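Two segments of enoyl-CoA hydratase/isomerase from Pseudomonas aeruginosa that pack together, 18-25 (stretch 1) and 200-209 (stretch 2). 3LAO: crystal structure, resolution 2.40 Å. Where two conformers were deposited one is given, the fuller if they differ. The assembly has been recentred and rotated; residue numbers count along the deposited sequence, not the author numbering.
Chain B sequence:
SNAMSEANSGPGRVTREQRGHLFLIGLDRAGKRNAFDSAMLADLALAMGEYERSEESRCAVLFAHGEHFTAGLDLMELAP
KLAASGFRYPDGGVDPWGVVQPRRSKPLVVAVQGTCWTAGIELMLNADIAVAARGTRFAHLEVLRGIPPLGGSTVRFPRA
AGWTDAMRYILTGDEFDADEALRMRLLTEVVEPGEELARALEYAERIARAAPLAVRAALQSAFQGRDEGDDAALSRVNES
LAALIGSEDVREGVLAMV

Stretch 1 18-25: QRGHLFLI
Stretch 2 200-209: ALEYAERIAR

The contact between these two stretches is a small, mainly apolar packing of a β-hairpin corner against one face of an α-helix, centred on L22, with no hydrogen bond passing between them.

Stretch 1 supplies the hairpin. Residues 18-19 end one strand, a type II' turn runs from R19 to L22, and residues 22-25 begin the next strand. The turn is closed by a pair of backbone hydrogen bonds, R19 N to L22 O at 2.8 Å and L22 N to R19 O at 3.0 Å. G20 takes phi/psi of 59/-127, a positive phi that favours glycine, while H21 follows at -84/3. The strand residues lie in the extended region, for example L22 at -97/141 and F23 at -115/109. The side chain of Q18 (chi1 t, chi2 p) braces the turn, its NE2 donating to G20 O at 3.0 Å.

Stretch 2 is helical, with phi/psi near -60/-42 through most of its length and successive i to i+4 bonds, such as E205 N to L201 O at 2.8 Å and A208 N to A204 O at 2.9 Å. Strand 22-25 and the helix run roughly antiparallel, at 146° between their N-to-C directions, and their axes approach to 9.7 Å. The register is set by two CA pairs: H21 CA lies 6.5 Å from A208 CA, and L22 CA lies 7.1 Å from A204 CA. The contact buries 295 Å² in all, counting both sides.

L22 points toward the helix in the m, t rotamer and has the largest covered area of any residue here. Its CD1 meets L201 CD2 at 3.5 Å, and its CD2 lies 4.0 Å from A204 CB and 3.9 Å from A208 CB. L201, A204 and A208 recur at spacings of three and four, so their side chains share a helical face. The alanines suit it because a lone methyl lets the leucine come close to the backbone: L22 CD2 is 3.7 Å from A204 O, a van der Waals contact. L201, also m, t, offers a longer branched side chain toward the hairpin. L24 (m, p) leaves its backbone sideways to the helix, but its end comes nearer, bringing CD1 to 4.4 Å from L201 CD2. Alternation along the strand leaves F23 and I25 out of reach of this helix.

The exposed residues R19, H21 and E205 carry polar or charged groups, yet meet the other stretch through van der Waals contact. H21 (chi1 m) packs its CB 4.1 Å from A208 CB, a methylene-to-methyl contact that makes no demand on the imidazole. R19, with chi1 and chi2 t, chi3 m and chi4 near 180°, places NH1 3.7 Å from L201 CD1; the methyl lies oblique to the guanidinium. E205 starts sideways, but its end comes nearer, with OE2 3.8 Å from L22 CD1. Its side chain is poorly ordered, so that position deserves less weight than the leucine-alanine packing.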

# COMPACT_ATOMS: atom_id res chain seq x y z
N GLN B 18 -18.85 -7.32 -28.39
CA GLN B 18 -18.84 -5.87 -28.34
C GLN B 18 -20.23 -5.47 -27.98
O GLN B 18 -21.19 -5.90 -28.63
CB GLN B 18 -18.47 -5.31 -29.72
CG GLN B 18 -18.19 -3.82 -29.76
CD GLN B 18 -16.83 -3.49 -29.18
OE1 GLN B 18 -15.83 -4.05 -29.63
NE2 GLN B 18 -16.79 -2.59 -28.15
N ARG B 19 -20.36 -4.70 -26.91
CA ARG B 19 -21.65 -4.17 -26.54
C ARG B 19 -21.56 -2.65 -26.28
O ARG B 19 -21.26 -2.20 -25.17
CB ARG B 19 -22.18 -4.95 -25.35
CG ARG B 19 -23.63 -4.67 -25.06
CD ARG B 19 -24.06 -5.31 -23.77
NE ARG B 19 -23.98 -6.76 -23.87
CZ ARG B 19 -24.34 -7.59 -22.90
NH1 ARG B 19 -24.81 -7.11 -21.75
NH2 ARG B 19 -24.22 -8.91 -23.06
N GLY B 20 -21.82 -1.85 -27.32
CA GLY B 20 -21.50 -0.44 -27.30
C GLY B 20 -20.02 -0.23 -27.07
O GLY B 20 -19.19 -0.81 -27.79
N HIS B 21 -19.67 0.58 -26.07
CA HIS B 21 -18.26 0.80 -25.76
C HIS B 21 -17.68 -0.31 -24.85
O HIS B 21 -16.51 -0.23 -24.42
CB HIS B 21 -18.04 2.21 -25.14
CG HIS B 21 -18.33 3.33 -26.09
ND1 HIS B 21 -19.16 4.38 -25.78
CD2 HIS B 21 -17.93 3.53 -27.37
CE1 HIS B 21 -19.25 5.19 -26.82
NE2 HIS B 21 -18.52 4.70 -27.80
N LEU B 22 -18.48 -1.32 -24.52
CA LEU B 22 -17.98 -2.39 -23.64
C LEU B 22 -17.50 -3.61 -24.44
O LEU B 22 -18.11 -4.00 -25.46
CB LEU B 22 -19.06 -2.82 -22.65
CG LEU B 22 -19.67 -1.73 -21.78
CD1 LEU B 22 -20.44 -2.37 -20.69
CD2 LEU B 22 -18.58 -0.79 -21.22
N PHE B 23 -16.41 -4.21 -23.98
CA PHE B 23 -15.84 -5.37 -24.64
C PHE B 23 -15.97 -6.55 -23.65
O PHE B 23 -15.30 -6.58 -22.60
CB PHE B 23 -14.38 -5.11 -25.09
CG PHE B 23 -13.81 -6.17 -25.99
CD1 PHE B 23 -13.14 -7.25 -25.47
CD2 PHE B 23 -14.00 -6.11 -27.35
CE1 PHE B 23 -12.68 -8.26 -26.30
CE2 PHE B 23 -13.52 -7.10 -28.17
CZ PHE B 23 -12.86 -8.18 -27.63
N LEU B 24 -16.87 -7.48 -23.96
CA LEU B 24 -17.12 -8.59 -23.01
C LEU B 24 -16.35 -9.87 -23.33
O LEU B 24 -16.44 -10.39 -24.42
CB LEU B 24 -18.62 -8.90 -22.89
CG LEU B 24 -19.50 -7.90 -22.14
CD1 LEU B 24 -19.25 -6.50 -22.51
CD2 LEU B 24 -20.95 -8.21 -22.43
N ILE B 25 -15.61 -10.37 -22.35
CA ILE B 25 -14.80 -11.58 -22.52
C ILE B 25 -15.25 -12.61 -21.47
O ILE B 25 -15.22 -12.34 -20.26
CB ILE B 25 -13.30 -11.27 -22.35
CG1 ILE B 25 -12.88 -10.14 -23.30
CG2 ILE B 25 -12.44 -12.48 -22.58
CD1 ILE B 25 -11.40 -9.72 -23.16
N ALA B 200 -20.84 -5.63 -12.31
CA ALA B 200 -19.63 -5.35 -13.07
C ALA B 200 -19.91 -4.48 -14.30
O ALA B 200 -19.18 -3.52 -14.58
CB ALA B 200 -18.90 -6.67 -13.47
N LEU B 201 -20.97 -4.81 -15.03
CA LEU B 201 -21.43 -4.00 -16.17
C LEU B 201 -21.73 -2.53 -15.80
O LEU B 201 -21.26 -1.63 -16.47
CB LEU B 201 -22.63 -4.66 -16.87
CG LEU B 201 -22.22 -5.81 -17.78
CD1 LEU B 201 -23.39 -6.59 -18.40
CD2 LEU B 201 -21.32 -5.23 -18.85
N GLU B 202 -22.50 -2.29 -14.75
CA GLU B 202 -22.75 -0.93 -14.34
C GLU B 202 -21.43 -0.13 -14.11
O GLU B 202 -21.32 1.03 -14.52
CB GLU B 202 -23.59 -0.91 -13.07
CG GLU B 202 -24.69 -1.93 -13.04
CD GLU B 202 -25.66 -1.71 -11.88
OE1 GLU B 202 -25.56 -0.67 -11.20
OE2 GLU B 202 -26.54 -2.58 -11.66
N TYR B 203 -20.45 -0.74 -13.44
CA TYR B 203 -19.16 -0.10 -13.21
C TYR B 203 -18.45 0.21 -14.50
O TYR B 203 -17.79 1.24 -14.61
CB TYR B 203 -18.21 -0.97 -12.36
CG TYR B 203 -18.44 -0.88 -10.87
CD1 TYR B 203 -18.00 0.24 -10.14
CD2 TYR B 203 -19.09 -1.91 -10.18
CE1 TYR B 203 -18.21 0.33 -8.76
CE2 TYR B 203 -19.30 -1.83 -8.77
CZ TYR B 203 -18.86 -0.70 -8.08
OH TYR B 203 -19.06 -0.60 -6.73
N ALA B 204 -18.55 -0.70 -15.46
CA ALA B 204 -17.87 -0.59 -16.73
C ALA B 204 -18.54 0.47 -17.58
O ALA B 204 -17.87 1.23 -18.26
CB ALA B 204 -17.87 -1.92 -17.48
N GLU B 205 -19.87 0.50 -17.57
CA GLU B 205 -20.59 1.62 -18.19
C GLU B 205 -20.17 2.97 -17.59
O GLU B 205 -19.97 3.95 -18.32
CB GLU B 205 -22.10 1.42 -18.15
CG GLU B 205 -22.64 0.76 -19.45
CD GLU B 205 -23.67 -0.36 -19.18
OE1 GLU B 205 -24.19 -0.47 -18.04
OE2 GLU B 205 -23.96 -1.14 -20.13
N ARG B 206 -19.97 3.01 -16.28
CA ARG B 206 -19.52 4.25 -15.67
C ARG B 206 -18.11 4.72 -16.15
O ARG B 206 -17.91 5.91 -16.37
CB ARG B 206 -19.63 4.17 -14.15
CG ARG B 206 -19.84 5.52 -13.49
CD ARG B 206 -21.31 5.81 -13.32
NE ARG B 206 -21.68 6.11 -11.94
CZ ARG B 206 -21.61 5.24 -10.92
NH1 ARG B 206 -21.15 4.00 -11.10
NH2 ARG B 206 -21.98 5.63 -9.70
N ILE B 207 -17.16 3.79 -16.30
CA ILE B 207 -15.82 4.09 -16.76
C ILE B 207 -15.90 4.46 -18.23
O ILE B 207 -15.15 5.32 -18.72
CB ILE B 207 -14.89 2.83 -16.60
CG1 ILE B 207 -14.58 2.54 -15.12
CG2 ILE B 207 -13.60 2.93 -17.44
CD1 ILE B 207 -13.89 1.12 -14.91
N ALA B 208 -16.79 3.81 -18.96
CA ALA B 208 -16.95 4.16 -20.37
C ALA B 208 -17.56 5.56 -20.64
O ALA B 208 -17.49 6.03 -21.76
CB ALA B 208 -17.75 3.06 -21.14
N ARG B 209 -18.14 6.21 -19.64
CA ARG B 209 -18.63 7.56 -19.87
C ARG B 209 -17.53 8.60 -19.65
O ARG B 209 -17.62 9.73 -20.14
CB ARG B 209 -19.91 7.88 -19.09
CG ARG B 209 -21.18 7.52 -19.89
CD ARG B 209 -22.28 8.60 -19.81
NE ARG B 209 -21.84 9.89 -20.33
CZ ARG B 209 -21.76 11.00 -19.60
NH1 ARG B 209 -22.10 10.98 -18.32
NH2 ARG B 209 -21.35 12.13 -20.16